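Local coordinates for protein Glucanase/chitosanase (Paenibacillus fukuinensis, PDB 4ZZ5) that binds chitosan through this CBM32 carbohydrate-binding module, one part of a larger enzyme that probably hydrolyses chitosan and glucans, at residues F115-Y119 against E133-Y137. Numbering follows the deposited sequence.
Sequences FVRVY and EFEVY. With SO4 (sulfate ion), chain C.
This CBM32 (F5/8 type C) beta-sandwich illustrates how two antiparallel sheets meet through alternate residues: 115-119 faces 133-137 in the hydrophobic core. The axes of these extended segments come no closer than 9.5 Å, so no backbone hydrogen bonds join them; N-to-C directions differ by 138°. Val116 lies opposite Val136 (CA-CA 8.2 Å) and Val118 opposite Phe134 (CA-CA 8.6 Å), all four CA-to-CB bonds pointing inward. Phe134 (chi1 t, chi2 near 3°) extends its ring across the gap: Val118 CG2 makes a CH-pi contact over its face, 3.7 Å from the centroid, 16° off the normal; Phe134 CZ lies 3.9 Å from Val116 CG1 and 3.7 Å from Val116 O. The valines are t; Val116 CG2 meets Val136 CG1 at 4.2 Å. Arg117 (t, t, p) has its CA-to-CB bond pointing away; NH1 and NH2 donate hydrogen bonds to O1 (2.8 Å) and O4 (3.0 Å) of a sulfate probably from crystallisation liquor, NH2 also to Gln78 OE1. Strand 115-123 runs between 48-54 and 75-80, 130-137 between 39-40 and 57-67, whose Leu65 touches Val118 and Phe134.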
ATOM      1  N   PHE A 115       6.636   6.173  -7.174  1.00  8.24           N
ATOM      2  CA  PHE A 115       5.456   5.946  -6.231  1.00  6.77           C
ATOM      3  C   PHE A 115       5.094   4.508  -6.287  1.00  7.90           C
ATOM      4  O   PHE A 115       5.222   3.872  -7.381  1.00  7.56           O
ATOM      5  CB  PHE A 115       4.288   6.761  -6.583  1.00  8.07           C
ATOM      6  CG  PHE A 115       4.555   8.253  -6.786  1.00  8.86           C
ATOM      7  CD1 PHE A 115       4.980   8.775  -7.955  1.00  9.36           C
ATOM      8  CD2 PHE A 115       4.267   9.174  -5.733  1.00 10.74           C
ATOM      9  CE1 PHE A 115       5.267  10.125  -8.093  1.00 10.81           C
ATOM     10  CE2 PHE A 115       4.494  10.518  -5.926  1.00 11.23           C
ATOM     11  CZ  PHE A 115       4.970  10.981  -7.054  1.00 10.39           C
ATOM     12  N   VAL A 116       4.623   3.947  -5.176  1.00  6.90           N
ATOM     13  CA  VAL A 116       4.107   2.617  -5.116  1.00  7.34           C
ATOM     14  C   VAL A 116       2.753   2.691  -4.481  1.00  6.43           C
ATOM     15  O   VAL A 116       2.602   3.315  -3.385  1.00  7.02           O
ATOM     16  CB  VAL A 116       5.001   1.692  -4.349  1.00  7.78           C
ATOM     17  CG1 VAL A 116       4.556   0.237  -4.479  1.00  8.31           C
ATOM     18  CG2 VAL A 116       6.469   1.825  -4.675  1.00 10.23           C
ATOM     19  N   ARG A 117       1.742   2.023  -5.016  1.00  5.96           N
ATOM     20  CA  ARG A 117       0.329   2.055  -4.542  1.00  6.38           C
ATOM     21  C   ARG A 117      -0.117   0.620  -4.264  1.00  5.66           C
ATOM     22  O   ARG A 117       0.160  -0.309  -5.068  1.00  6.44           O
ATOM     23  CB  ARG A 117      -0.562   2.713  -5.568  1.00  7.12           C
ATOM     24  CG  ARG A 117      -1.999   2.945  -5.103  1.00  7.22           C
ATOM     25  CD  ARG A 117      -2.758   3.934  -5.935  1.00  8.23           C
ATOM     26  NE  ARG A 117      -3.276   3.371  -7.195  1.00  7.60           N
ATOM     27  CZ  ARG A 117      -4.351   3.766  -7.839  1.00  8.43           C
ATOM     28  NH1 ARG A 117      -5.032   4.828  -7.408  1.00 10.66           N
ATOM     29  NH2 ARG A 117      -4.737   3.153  -8.944  1.00  9.05           N
ATOM     30  N   VAL A 118      -0.804   0.431  -3.144  1.00  5.38           N
ATOM     31  CA  VAL A 118      -1.718  -0.756  -2.934  1.00  5.91           C
ATOM     32  C   VAL A 118      -3.077  -0.311  -3.337  1.00  5.35           C
ATOM     33  O   VAL A 118      -3.589   0.656  -2.730  1.00  5.71           O
ATOM     34  CB  VAL A 118      -1.665  -1.211  -1.477  1.00  6.93           C
ATOM     35  CG1 VAL A 118      -2.700  -2.353  -1.267  1.00  8.20           C
ATOM     36  CG2 VAL A 118      -0.278  -1.682  -1.067  1.00  8.96           C
ATOM     37  N   TYR A 119      -3.658  -0.971  -4.312  1.00  5.30           N
ATOM     38  CA  TYR A 119      -5.010  -0.674  -4.791  1.00  6.01           C
ATOM     39  C   TYR A 119      -5.859  -1.892  -4.471  1.00  6.22           C
ATOM     40  O   TYR A 119      -5.693  -2.938  -5.078  1.00  6.69           O
ATOM     41  CB  TYR A 119      -4.919  -0.355  -6.293  1.00  6.42           C
ATOM     42  CG  TYR A 119      -6.214   0.103  -6.861  1.00  6.84           C
ATOM     43  CD1 TYR A 119      -6.707   1.405  -6.714  1.00  8.37           C
ATOM     44  CD2 TYR A 119      -6.993  -0.756  -7.593  1.00 10.01           C
ATOM     45  CE1 TYR A 119      -7.922   1.819  -7.244  1.00  9.06           C
ATOM     46  CE2 TYR A 119      -8.219  -0.323  -8.114  1.00 10.35           C
ATOM     47  CZ  TYR A 119      -8.661   0.918  -7.919  1.00  9.55           C
ATOM     48  OH  TYR A 119      -9.898   1.205  -8.486  1.00 11.51           O
ATOM     49  N   GLU A 133       1.612  -2.093   8.277  1.00  7.95           N
ATOM     50  CA  GLU A 133       2.809  -1.640   7.595  1.00  8.38           C
ATOM     51  C   GLU A 133       2.729  -1.974   6.100  1.00  7.77           C
ATOM     52  O   GLU A 133       2.148  -3.003   5.725  1.00  8.46           O
ATOM     53  CB  GLU A 133       4.089  -2.294   8.164  1.00  9.79           C
ATOM     54  CG  GLU A 133       4.556  -1.708   9.524  1.00 11.39           C
ATOM     55  CD  GLU A 133       4.971  -0.251   9.440  1.00 10.45           C
ATOM     56  OE1 GLU A 133       5.992   0.041   8.742  1.00 12.05           O
ATOM     57  OE2 GLU A 133       4.369   0.652  10.063  1.00 11.23           O
ATOM     58  N   PHE A 134       3.360  -1.131   5.304  1.00  7.63           N
ATOM     59  CA  PHE A 134       3.487  -1.262   3.841  1.00  7.48           C
ATOM     60  C   PHE A 134       4.981  -0.969   3.622  1.00  8.10           C
ATOM     61  O   PHE A 134       5.382   0.199   3.766  1.00  8.71           O
ATOM     62  CB  PHE A 134       2.602  -0.212   3.242  1.00  8.39           C
ATOM     63  CG  PHE A 134       2.653  -0.042   1.707  1.00  7.85           C
ATOM     64  CD1 PHE A 134       3.387  -0.796   0.827  1.00  7.75           C
ATOM     65  CD2 PHE A 134       1.855   0.948   1.133  1.00  9.34           C
ATOM     66  CE1 PHE A 134       3.448  -0.525  -0.542  1.00  7.72           C
ATOM     67  CE2 PHE A 134       1.829   1.194  -0.219  1.00 10.10           C
ATOM     68  CZ  PHE A 134       2.688   0.469  -1.071  1.00  8.92           C
ATOM     69  N   GLU A 135       5.750  -1.985   3.326  1.00  8.14           N
ATOM     70  CA  GLU A 135       7.229  -1.942   3.228  1.00  8.33           C
ATOM     71  C   GLU A 135       7.568  -2.131   1.775  1.00  8.42           C
ATOM     72  O   GLU A 135       6.925  -2.940   1.042  1.00  8.09           O
ATOM     73  CB  GLU A 135       7.886  -3.010   4.097  1.00  9.75           C
ATOM     74  CG  GLU A 135       7.400  -2.936   5.506  1.00 10.66           C
ATOM     75  CD  GLU A 135       7.935  -4.051   6.346  1.00 12.89           C
ATOM     76  OE1 GLU A 135       8.747  -4.868   5.911  1.00 13.50           O
ATOM     77  OE2 GLU A 135       7.624  -4.072   7.566  1.00 15.32           O
ATOM     78  N   VAL A 136       8.658  -1.482   1.308  1.00  8.17           N
ATOM     79  CA  VAL A 136       9.102  -1.536  -0.109  1.00  8.48           C
ATOM     80  C   VAL A 136      10.592  -1.749  -0.162  1.00  8.65           C
ATOM     81  O   VAL A 136      11.351  -1.068   0.583  1.00  9.09           O
ATOM     82  CB  VAL A 136       8.787  -0.242  -0.814  1.00  8.43           C
ATOM     83  CG1 VAL A 136       9.272  -0.196  -2.252  1.00  9.54           C
ATOM     84  CG2 VAL A 136       7.278   0.050  -0.808  1.00  9.10           C
ATOM     85  N   TYR A 137      11.055  -2.697  -0.963  1.00  8.40           N
ATOM     86  CA  TYR A 137      12.453  -3.069  -1.067  1.00  9.89           C
ATOM     87  C   TYR A 137      12.910  -3.186  -2.468  1.00  9.97           C
ATOM     88  O   TYR A 137      12.197  -3.531  -3.393  1.00  9.60           O
ATOM     89  CB  TYR A 137      12.715  -4.420  -0.398  1.00 10.03           C
ATOM     90  CG  TYR A 137      12.289  -4.456   1.052  1.00 10.00           C
ATOM     91  CD1 TYR A 137      13.154  -4.040   2.059  1.00 11.26           C
ATOM     92  CD2 TYR A 137      11.009  -4.900   1.451  1.00 10.43           C
ATOM     93  CE1 TYR A 137      12.788  -4.019   3.360  1.00 11.20           C
ATOM     94  CE2 TYR A 137      10.653  -4.856   2.801  1.00 11.74           C
ATOM     95  CZ  TYR A 137      11.540  -4.439   3.734  1.00 11.20           C
ATOM     96  OH  TYR A 137      11.170  -4.340   5.096  1.00 13.64           O
TER
HETATM   97  S   SO4 C 201      -7.856   5.147 -10.083  1.00 18.59           S
HETATM   98  O1  SO4 C 201      -7.358   5.691  -8.776  1.00 20.17           O
HETATM   99  O2  SO4 C 201      -9.317   4.890 -10.007  1.00 26.08           O
HETATM  100  O3  SO4 C 201      -7.533   6.259 -11.040  1.00 27.50           O
HETATM  101  O4  SO4 C 201      -7.198   3.845 -10.427  1.00 20.13           O